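Local coordinates for peptidase M16 C-terminal domain-containing protein (Enterococcus faecalis, PDB 3D3Y), which is of unknown function but carries a domain of the inactive type of the M16 metallopeptidase family and may bind a metal ion, at residues S160-Q165 with P238-I243; L259-D264 with K408-Q413. All blocks are in the same frame, centred on the assembly; numbering follows the deposited sequence.

Interaction 1 (S160-Q165 with P238-I243); sequences SVYFNQ and PIRNVI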
loop_
_atom_site.group_PDB
_atom_site.type_symbol
_atom_site.label_atom_id
_atom_site.label_comp_id
_atom_site.label_asym_id
_atom_site.label_seq_id
_atom_site.Cartn_x
_atom_site.Cartn_y
_atom_site.Cartn_z
ATOM N N SER A 160 -0.827 12.831 9.371
ATOM C CA SER A 160 -1.111 14.230 8.983
ATOM C C SER A 160 -0.163 15.207 9.653
ATOM O O SER A 160 0.216 16.199 9.044
ATOM C CB SER A 160 -2.535 14.664 9.336
ATOM O OG SER A 160 -3.455 14.063 8.457
ATOM N N VAL A 161 0.202 14.934 10.906
ATOM C CA VAL A 161 1.115 15.789 11.657
ATOM C C VAL A 161 2.517 15.580 11.115
ATOM O O VAL A 161 3.182 16.553 10.726
ATOM C CB VAL A 161 1.093 15.515 13.177
ATOM C CG1 VAL A 161 2.078 16.452 13.909
ATOM C CG2 VAL A 161 -0.311 15.738 13.710
ATOM N N TYR A 162 2.952 14.320 11.057
ATOM C CA TYR A 162 4.317 14.024 10.565
ATOM C C TYR A 162 4.566 14.644 9.180
ATOM O O TYR A 162 5.604 15.276 8.951
ATOM C CB TYR A 162 4.633 12.498 10.568
ATOM C CG TYR A 162 6.048 12.201 10.069
ATOM C CD1 TYR A 162 7.134 12.266 10.934
ATOM C CD2 TYR A 162 6.300 11.935 8.713
ATOM C CE1 TYR A 162 8.441 12.023 10.485
ATOM C CE2 TYR A 162 7.620 11.699 8.248
ATOM C CZ TYR A 162 8.671 11.738 9.144
ATOM O OH TYR A 162 9.975 11.513 8.712
ATOM N N PHE A 163 3.608 14.464 8.272
ATOM C CA PHE A 163 3.709 14.950 6.877
ATOM C C PHE A 163 3.059 16.309 6.629
ATOM O O PHE A 163 2.616 16.619 5.522
ATOM C CB PHE A 163 3.074 13.924 5.939
ATOM C CG PHE A 163 3.798 12.601 5.906
ATOM C CD1 PHE A 163 5.049 12.495 5.270
ATOM C CD2 PHE A 163 3.219 11.459 6.478
ATOM C CE1 PHE A 163 5.723 11.276 5.210
ATOM C CE2 PHE A 163 3.887 10.219 6.439
ATOM C CZ PHE A 163 5.149 10.132 5.798
ATOM N N ASN A 164 2.998 17.111 7.666
ATOM C CA ASN A 164 2.228 18.340 7.626
ATOM C C ASN A 164 2.813 19.308 6.612
ATOM O O ASN A 164 2.108 20.175 6.112
ATOM C CB ASN A 164 2.203 18.967 9.010
ATOM C CG ASN A 164 1.068 19.948 9.187
ATOM O OD1 ASN A 164 0.110 19.960 8.403
ATOM N ND2 ASN A 164 1.158 20.777 10.233
ATOM N N GLN A 165 4.095 19.148 6.281
ATOM C CA GLN A 165 4.699 20.052 5.295
ATOM C C GLN A 165 4.269 19.694 3.850
ATOM O O GLN A 165 4.482 20.483 2.919
ATOM C CB GLN A 165 6.221 20.164 5.463
ATOM C CG GLN A 165 6.993 18.852 5.430
ATOM C CD GLN A 165 8.490 19.056 5.655
ATOM O OE1 GLN A 165 9.039 18.746 6.738
ATOM N NE2 GLN A 165 9.167 19.601 4.623
ATOM N N PRO A 238 12.756 17.344 5.294
ATOM C CA PRO A 238 13.736 17.688 6.320
ATOM C C PRO A 238 13.305 17.279 7.727
ATOM O O PRO A 238 12.094 17.280 8.047
ATOM C CB PRO A 238 13.823 19.217 6.227
ATOM C CG PRO A 238 13.257 19.561 4.908
ATOM C CD PRO A 238 12.220 18.546 4.630
ATOM N N ILE A 239 14.303 16.908 8.535
ATOM C CA ILE A 239 14.162 16.793 9.981
ATOM C C ILE A 239 13.920 18.193 10.572
ATOM O O ILE A 239 14.647 19.137 10.247
ATOM C CB ILE A 239 15.417 16.158 10.604
ATOM C CG1 ILE A 239 15.518 14.685 10.190
ATOM C CG2 ILE A 239 15.364 16.211 12.114
ATOM C CD1 ILE A 239 16.894 14.289 9.743
ATOM N N ARG A 240 12.884 18.307 11.402
ATOM C CA ARG A 240 12.577 19.512 12.170
ATOM C C ARG A 240 13.303 19.416 13.517
ATOM O O ARG A 240 13.386 18.339 14.124
ATOM C CB ARG A 240 11.067 19.611 12.452
ATOM C CG ARG A 240 10.108 19.761 11.244
ATOM C CD ARG A 240 8.759 18.995 11.508
ATOM N NE ARG A 240 8.743 17.649 10.922
ATOM C CZ ARG A 240 7.806 16.709 11.126
ATOM N NH1 ARG A 240 7.934 15.532 10.530
ATOM N NH2 ARG A 240 6.756 16.912 11.931
ATOM N N ASN A 241 13.804 20.539 14.012
ATOM C CA ASN A 241 14.467 20.513 15.315
ATOM C C ASN A 241 13.526 20.476 16.510
ATOM O O ASN A 241 13.918 20.045 17.603
ATOM C CB ASN A 241 15.552 21.589 15.427
ATOM C CG ASN A 241 16.859 21.152 14.752
ATOM O OD1 ASN A 241 17.438 20.104 15.104
ATOM N ND2 ASN A 241 17.315 21.930 13.767
ATOM N N VAL A 242 12.272 20.856 16.300
ATOM C CA VAL A 242 11.296 20.803 17.371
ATOM C C VAL A 242 10.281 19.687 17.059
ATOM O O VAL A 242 9.833 19.559 15.915
ATOM C CB VAL A 242 10.604 22.180 17.538
ATOM C CG1 VAL A 242 9.458 22.115 18.543
ATOM C CG2 VAL A 242 11.616 23.251 17.967
ATOM N N ILE A 243 9.941 18.873 18.054
ATOM C CA ILE A 243 8.866 17.885 17.908
ATOM C C ILE A 243 7.479 18.551 17.905
ATOM O O ILE A 243 7.187 19.343 18.797
ATOM C CB ILE A 243 8.943 16.847 19.028
ATOM C CG1 ILE A 243 10.227 16.025 18.856
ATOM C CG2 ILE A 243 7.693 15.937 19.052
ATOM C CD1 ILE A 243 10.804 15.479 20.122
#
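Arg240 reaches from the loop 238-243 to the C-terminal end of helix 150-162, where its guanidinium meets Tyr162 twice, at the ring and at the main-chain carbonyl. The first meeting is an off-centre cation-pi contact: Arg240 CZ lies 5.0 Å from the centroid of the Tyr162 ring, 28° off its normal. The touching atom is Arg240 NH1, 3.4 Å from Tyr162 CD1 and displaced toward that rim of the ring. Because the two planes are 65° apart, the guanidinium dips one nitrogen onto the face instead of stacking flat. The Arg240 chain is not fully extended on its way there but bends at chi2 and chi3.

The polar evidence is weaker. Tyr162 O is only 2.8 Å from Arg240 NH1, yet the angle is too poor for a hydrogen bond; that oxygen instead accepts one from Gln237 NE2. The approach is therefore best read as electrostatic, with the carbonyl dipole probably helping to hold the cation.

Van der Waals packing closes the more exposed margin. Gln165, extended beyond CG, brings its amide end against the proline ring, Gln165 NE2 coming 3.2 Å from Pro238 CD.

Past the helix, where Phe163 is the first residue to leave helical geometry, Asn164 N bonds back to Val161 O at 3.1 Å. Val161 and Tyr162 pack on strand 411-421, at Ala414 and Gln413 respectively; Val161 also touches strand 244-251 and Tyr162 strand 255-262. The contact thus joins the end of helix 150-162 to the loop leading into edge strand 244-251.

Interaction 2 (L259-D264 with K408-Q413); sequences LAYNTD and KRLELQ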
loop_
_atom_site.group_PDB
_atom_site.type_symbol
_atom_site.label_atom_id
_atom_site.label_comp_id
_atom_site.label_asym_id
_atom_site.label_seq_id
_atom_site.Cartn_x
_atom_site.Cartn_y
_atom_site.Cartn_z
ATOM N N LEU A 259 3.481 8.024 17.994
ATOM C CA LEU A 259 4.737 8.783 17.808
ATOM C C LEU A 259 5.275 8.445 16.434
ATOM O O LEU A 259 5.248 7.273 16.020
ATOM C CB LEU A 259 5.808 8.383 18.835
ATOM C CG LEU A 259 5.627 8.623 20.334
ATOM C CD1 LEU A 259 4.639 7.610 20.954
ATOM C CD2 LEU A 259 6.965 8.473 20.981
ATOM N N ALA A 260 5.800 9.459 15.755
ATOM C CA ALA A 260 6.402 9.291 14.447
ATOM C C ALA A 260 7.837 9.778 14.469
ATOM O O ALA A 260 8.124 10.907 14.900
ATOM C CB ALA A 260 5.615 10.054 13.401
ATOM N N TYR A 261 8.724 8.950 13.921
ATOM C CA TYR A 261 10.142 9.226 13.864
ATOM C C TYR A 261 10.617 9.242 12.426
ATOM O O TYR A 261 10.154 8.428 11.628
ATOM C CB TYR A 261 10.891 8.069 14.516
ATOM C CG TYR A 261 10.594 7.781 15.965
ATOM C CD1 TYR A 261 11.438 8.233 16.974
ATOM C CD2 TYR A 261 9.503 6.990 16.318
ATOM C CE1 TYR A 261 11.173 7.936 18.309
ATOM C CE2 TYR A 261 9.239 6.666 17.646
ATOM C CZ TYR A 261 10.081 7.136 18.624
ATOM O OH TYR A 261 9.810 6.794 19.921
ATOM N N ASN A 262 11.545 10.140 12.100
ATOM C CA ASN A 262 12.225 10.115 10.807
ATOM C C ASN A 262 13.352 9.067 10.909
ATOM O O ASN A 262 14.153 9.092 11.859
ATOM C CB ASN A 262 12.793 11.510 10.494
ATOM C CG ASN A 262 13.481 11.588 9.131
ATOM O OD1 ASN A 262 14.580 11.089 8.947
ATOM N ND2 ASN A 262 12.845 12.246 8.197
ATOM N N THR A 263 13.396 8.141 9.968
ATOM C CA THR A 263 14.476 7.168 9.939
ATOM C C THR A 263 15.490 7.498 8.869
ATOM O O THR A 263 16.632 7.052 8.957
ATOM C CB THR A 263 13.962 5.751 9.626
ATOM O OG1 THR A 263 13.392 5.767 8.308
ATOM C CG2 THR A 263 12.894 5.284 10.644
ATOM N N ASP A 264 15.056 8.228 7.843
ATOM C CA ASP A 264 15.837 8.416 6.634
ATOM C C ASP A 264 16.382 7.080 6.040
ATOM O O ASP A 264 17.424 7.075 5.412
ATOM C CB ASP A 264 16.971 9.411 6.941
ATOM C CG ASP A 264 17.551 10.059 5.694
ATOM O OD1 ASP A 264 16.764 10.464 4.789
ATOM O OD2 ASP A 264 18.804 10.177 5.638
ATOM N N LYS A 408 20.256 5.184 16.672
ATOM C CA LYS A 408 20.814 6.541 16.791
ATOM C C LYS A 408 20.332 7.467 15.676
ATOM O O LYS A 408 20.182 8.671 15.893
ATOM C CB LYS A 408 22.353 6.516 16.838
ATOM C CG LYS A 408 22.916 6.000 18.171
ATOM C CD LYS A 408 24.429 5.721 18.072
ATOM C CE LYS A 408 24.943 5.086 19.367
ATOM N NZ LYS A 408 26.323 4.531 19.154
ATOM N N ARG A 409 20.100 6.912 14.486
ATOM C CA ARG A 409 19.593 7.707 13.342
ATOM C C ARG A 409 18.156 8.162 13.512
ATOM O O ARG A 409 17.759 9.199 12.996
ATOM C CB ARG A 409 19.670 6.880 12.072
ATOM C CG ARG A 409 21.064 6.819 11.540
ATOM C CD ARG A 409 21.169 5.873 10.357
ATOM N NE ARG A 409 22.571 5.770 9.938
ATOM C CZ ARG A 409 23.000 5.952 8.692
ATOM N NH1 ARG A 409 22.133 6.245 7.722
ATOM N NH2 ARG A 409 24.297 5.835 8.430
ATOM N N LEU A 410 17.376 7.345 14.209
ATOM C CA LEU A 410 15.976 7.613 14.495
ATOM C C LEU A 410 15.851 8.956 15.134
ATOM O O LEU A 410 16.608 9.264 16.044
ATOM C CB LEU A 410 15.469 6.592 15.505
ATOM C CG LEU A 410 14.073 6.088 15.266
ATOM C CD1 LEU A 410 14.229 5.139 14.101
ATOM C CD2 LEU A 410 13.541 5.334 16.464
ATOM N N GLU A 411 14.876 9.745 14.710
ATOM C CA GLU A 411 14.681 11.065 15.278
ATOM C C GLU A 411 13.192 11.331 15.438
ATOM O O GLU A 411 12.472 11.433 14.445
ATOM C CB GLU A 411 15.274 12.120 14.349
ATOM C CG GLU A 411 15.152 13.522 14.856
ATOM C CD GLU A 411 16.234 13.895 15.879
ATOM O OE1 GLU A 411 16.040 14.910 16.588
ATOM O OE2 GLU A 411 17.266 13.190 15.965
ATOM N N LEU A 412 12.744 11.464 16.683
ATOM C CA LEU A 412 11.314 11.741 16.964
ATOM C C LEU A 412 10.922 13.073 16.357
ATOM O O LEU A 412 11.697 14.054 16.428
ATOM C CB LEU A 412 11.020 11.678 18.473
ATOM C CG LEU A 412 9.589 11.893 18.968
ATOM C CD1 LEU A 412 8.622 10.910 18.294
ATOM C CD2 LEU A 412 9.515 11.790 20.506
ATOM N N GLN A 413 9.748 13.099 15.712
ATOM C CA GLN A 413 9.275 14.277 14.970
ATOM C C GLN A 413 7.858 14.728 15.314
ATOM O O GLN A 413 7.549 15.923 15.269
ATOM C CB GLN A 413 9.380 14.040 13.451
ATOM C CG GLN A 413 10.856 13.999 12.905
ATOM C CD GLN A 413 11.549 15.353 12.941
ATOM O OE1 GLN A 413 12.144 15.757 13.968
ATOM N NE2 GLN A 413 11.480 16.072 11.833
HETATM O O HOH W 1 16.725 10.515 10.718
#
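Strands 259-262 and 411-413 pair antiparallel, their short axes 4.3 Å apart at closest approach and their directions 129° apart, with Tyr261-Leu412 as a non-hydrogen-bonded pair and Asn262-Glu411 as a hydrogen-bonded one.

The Tyr261 ring carries the apolar side of the contact, held between two leucines. Leu412 CD1 sits over the centre of one face, 4.0 Å from the centroid of the Tyr261 ring, while Leu410 CD2 covers the opposite face nearer the rim, 3.9 Å from the same centroid; both are CH-pi contacts. Leu412 CD1 also reaches back to Leu259 CB, 3.8 Å away, and Leu410 CD1 lies beside Thr263 CG2, the two side chains pointing the same way.

These are two inner strands of the mixed sheet of an M16-type domain, whose alpha/beta architecture places helices against a sheet. Tyr261 and Leu410 both meet Leu337 of helix 326-341, so the leucine-flanked ring lies on the face packed by that helix. Asn262 points to the other face, with Glu411, and its CB approaches Gln413 CG.

Three main-chain hydrogen bonds join the strands: Asn262 N donates to Glu411 O over 2.8 Å, Glu411 N returns one to Asn262 O over 3.0 Å, and Gln413 N donates to Ala260 O. The 129° between the strand directions, well short of 180°, indicates marked twist or coiling here.

Where helix 400-409 gives way to the strand, at Leu410, water 1 lies 2.8 Å from both Asn262 OD1 and Arg409 O and can bridge them. Thr263 OG1 accepts from Ile265 N, and Arg409 NE forms a salt bridge with Glu405.

The two contacts have centres 10 Å apart and come in series along the chain, interaction 1 closing before interaction 2 opens. They share the mixed sheet in which strand 411-421 lies between strands 244-251 and 255-262: interaction 2 pairs two of these strands, whereas interaction 1 packs the loop that leads into the third against the end of helix 150-162. The two also touch directly, with Tyr162 OH in a weak hydrogen bond with Asn262 ND2, and Ile243 CG1 3.5 Å from Leu412 O. The sheet thus lies between helix 150-162, on the face bearing Asn262, and helix 326-341, on the one bearing Tyr261; interaction 1 is on the side of the first.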